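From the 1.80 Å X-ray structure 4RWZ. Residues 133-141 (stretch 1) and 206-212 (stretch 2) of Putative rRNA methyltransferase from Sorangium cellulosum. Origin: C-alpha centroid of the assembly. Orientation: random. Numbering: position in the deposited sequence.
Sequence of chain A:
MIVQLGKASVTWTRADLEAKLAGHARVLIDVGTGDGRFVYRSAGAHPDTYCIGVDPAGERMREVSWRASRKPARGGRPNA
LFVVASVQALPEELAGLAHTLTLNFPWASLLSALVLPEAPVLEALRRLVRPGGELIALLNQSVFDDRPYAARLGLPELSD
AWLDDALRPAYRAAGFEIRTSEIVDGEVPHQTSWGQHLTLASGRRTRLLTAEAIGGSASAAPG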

# COMPACT_ATOMS: atom_id res chain seq x y z
N GLY A 133 -4.46 -3.12 -12.54
CA GLY A 133 -4.82 -2.73 -11.20
C GLY A 133 -4.59 -1.25 -10.97
O GLY A 133 -4.14 -0.51 -11.87
N GLU A 134 -4.89 -0.79 -9.76
CA GLU A 134 -4.93 0.65 -9.49
C GLU A 134 -4.12 1.01 -8.24
O GLU A 134 -4.29 0.35 -7.24
CB GLU A 134 -6.39 1.02 -9.22
CG GLU A 134 -6.71 2.47 -9.30
CD GLU A 134 -8.20 2.76 -9.01
OE1 GLU A 134 -8.95 1.85 -8.54
OE2 GLU A 134 -8.60 3.90 -9.28
N LEU A 135 -3.28 2.04 -8.32
CA LEU A 135 -2.66 2.66 -7.16
C LEU A 135 -3.54 3.84 -6.75
O LEU A 135 -3.93 4.62 -7.57
CB LEU A 135 -1.26 3.16 -7.54
CG LEU A 135 -0.52 4.12 -6.61
CD1 LEU A 135 -0.21 3.35 -5.41
CD2 LEU A 135 0.82 4.53 -7.25
N ILE A 136 -3.89 3.92 -5.46
CA ILE A 136 -4.69 5.05 -4.96
C ILE A 136 -3.93 5.69 -3.76
O ILE A 136 -3.64 5.01 -2.78
CB ILE A 136 -6.01 4.55 -4.40
CG1 ILE A 136 -6.77 3.79 -5.51
CG2 ILE A 136 -6.87 5.75 -3.91
CD1 ILE A 136 -8.20 3.26 -5.07
N ALA A 137 -3.59 6.96 -3.87
CA ALA A 137 -2.83 7.61 -2.80
C ALA A 137 -3.63 8.81 -2.28
O ALA A 137 -4.14 9.64 -3.08
CB ALA A 137 -1.44 8.04 -3.31
N LEU A 138 -3.71 8.92 -0.96
CA LEU A 138 -4.32 10.09 -0.30
C LEU A 138 -3.18 10.86 0.33
O LEU A 138 -2.55 10.37 1.28
CB LEU A 138 -5.29 9.70 0.80
CG LEU A 138 -6.72 9.44 0.33
CD1 LEU A 138 -7.37 10.69 -0.25
CD2 LEU A 138 -6.72 8.34 -0.71
N LEU A 139 -2.93 12.06 -0.17
CA LEU A 139 -1.67 12.76 0.12
C LEU A 139 -1.96 14.01 0.94
O LEU A 139 -2.79 14.83 0.54
CB LEU A 139 -0.95 13.16 -1.19
CG LEU A 139 -0.62 12.03 -2.18
CD1 LEU A 139 0.13 12.60 -3.40
CD2 LEU A 139 0.15 10.93 -1.49
N ASN A 140 -1.25 14.21 2.04
CA ASN A 140 -1.55 15.34 2.90
C ASN A 140 -0.22 15.70 3.54
O ASN A 140 0.53 14.81 3.98
CB ASN A 140 -2.59 14.89 3.93
CG ASN A 140 -2.98 15.97 4.89
OD1 ASN A 140 -2.18 16.41 5.71
ND2 ASN A 140 -4.23 16.44 4.78
N GLN A 141 0.10 17.00 3.54
CA GLN A 141 1.41 17.47 3.98
C GLN A 141 1.52 17.71 5.46
O GLN A 141 2.59 18.11 5.94
CB GLN A 141 1.78 18.75 3.22
CG GLN A 141 1.97 18.49 1.76
CD GLN A 141 2.60 19.65 1.07
OE1 GLN A 141 3.15 20.55 1.71
NE2 GLN A 141 2.51 19.65 -0.25
N THR A 206 -6.08 17.81 1.20
CA THR A 206 -5.72 16.40 0.90
C THR A 206 -5.87 16.19 -0.60
O THR A 206 -6.81 16.69 -1.22
CB THR A 206 -6.57 15.41 1.73
OG1 THR A 206 -6.18 15.50 3.10
CG2 THR A 206 -6.33 13.96 1.31
N ARG A 207 -4.90 15.53 -1.22
CA ARG A 207 -4.95 15.30 -2.66
C ARG A 207 -5.17 13.81 -2.91
O ARG A 207 -4.62 12.95 -2.20
CB ARG A 207 -3.66 15.80 -3.34
CG ARG A 207 -3.32 15.15 -4.71
CD ARG A 207 -3.44 16.06 -5.97
NE ARG A 207 -3.23 17.50 -5.72
CZ ARG A 207 -3.72 18.48 -6.49
NH1 ARG A 207 -4.42 18.18 -7.58
NH2 ARG A 207 -3.50 19.75 -6.19
N LEU A 208 -5.97 13.50 -3.91
CA LEU A 208 -6.16 12.11 -4.35
C LEU A 208 -5.42 11.92 -5.65
O LEU A 208 -5.59 12.70 -6.58
CB LEU A 208 -7.65 11.85 -4.56
CG LEU A 208 -8.01 10.58 -5.32
CD1 LEU A 208 -7.70 9.32 -4.52
CD2 LEU A 208 -9.54 10.65 -5.71
N LEU A 209 -4.53 10.93 -5.70
CA LEU A 209 -3.80 10.69 -6.93
C LEU A 209 -3.99 9.22 -7.23
O LEU A 209 -3.78 8.40 -6.34
CB LEU A 209 -2.31 10.99 -6.71
CG LEU A 209 -1.34 10.76 -7.87
CD1 LEU A 209 -1.69 11.72 -8.99
CD2 LEU A 209 0.09 11.01 -7.34
N THR A 210 -4.41 8.86 -8.43
CA THR A 210 -4.59 7.44 -8.71
C THR A 210 -3.88 7.13 -10.03
O THR A 210 -3.66 8.02 -10.85
CB THR A 210 -6.10 6.99 -8.85
OG1 THR A 210 -6.64 7.53 -10.07
CG2 THR A 210 -6.95 7.42 -7.64
N ALA A 211 -3.45 5.89 -10.20
CA ALA A 211 -2.84 5.53 -11.46
C ALA A 211 -3.11 4.07 -11.76
O ALA A 211 -3.34 3.26 -10.84
CB ALA A 211 -1.31 5.80 -11.43
N GLU A 212 -3.09 3.73 -13.03
CA GLU A 212 -3.38 2.35 -13.44
C GLU A 212 -2.09 1.63 -13.80
O GLU A 212 -1.26 2.18 -14.52
CB GLU A 212 -4.31 2.37 -14.67
CG GLU A 212 -4.65 0.96 -15.21
CD GLU A 212 -5.56 1.00 -16.45
OE1 GLU A 212 -6.11 2.07 -16.74
OE2 GLU A 212 -5.68 -0.01 -17.15

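The two segments pair as antiparallel strands: the N-to-C directions of 133-139 and 207-212 differ by 165°, and the axes approach to 4.6 Å. The register is unbroken from Glu134 opposite Glu212 to Leu139 opposite Arg207, with no bulge.

Backbone hydrogen bonds come in three reciprocal pairs, at alternate residues. Leu135 N reaches Ala211 O at 2.8 Å, and Ala211 N returns to Leu135 O at 3.0 Å, with angles at hydrogen of 158° and 154°. Ala137 N to Leu209 O and Leu209 N to Ala137 O are both 2.9 Å, at 161° and 166°; Leu139 N to Arg207 O and Arg207 N to Leu139 O are both 2.8 Å, at 162° and 167°. These angles mark all six as near-linear. Between these rings, at the non-hydrogen-bonded pairs, the CA atoms draw closer and CA-H groups face carbonyls; the shortest such contact, Thr210 CA to Leu135 O, is 3.1 Å, with an angle at H of 134°.

One side-chain hydrogen bond extends the pairing past the last strand pair. Asn140 ND2 donates to Thr206 OG1 at 2.7 Å and 169°. The Asn140 CB points sideways, but the amide end comes nearer to the partner.

Apolar contacts divide between the two faces of the sheet. On the face carrying Ile136, Leu138, Leu208 and Thr210, Leu208 CD1 lies 3.7 Å from Ile136 CG2 and 4.1 Å from Leu138 CD2, so one methyl touches two neighbours on the opposite strand. Leu138 CD1 also meets Thr206 CG2 at 3.8 Å. On the other face, Leu139 CD1 packs against Leu209 CD2 at 4.2 Å, a diagonal contact, since Leu209 is paired with Ala137. Arg207 shares this face, its CB 4.4 Å from Leu139 CB, but the end of its side chain leads away from the other strand.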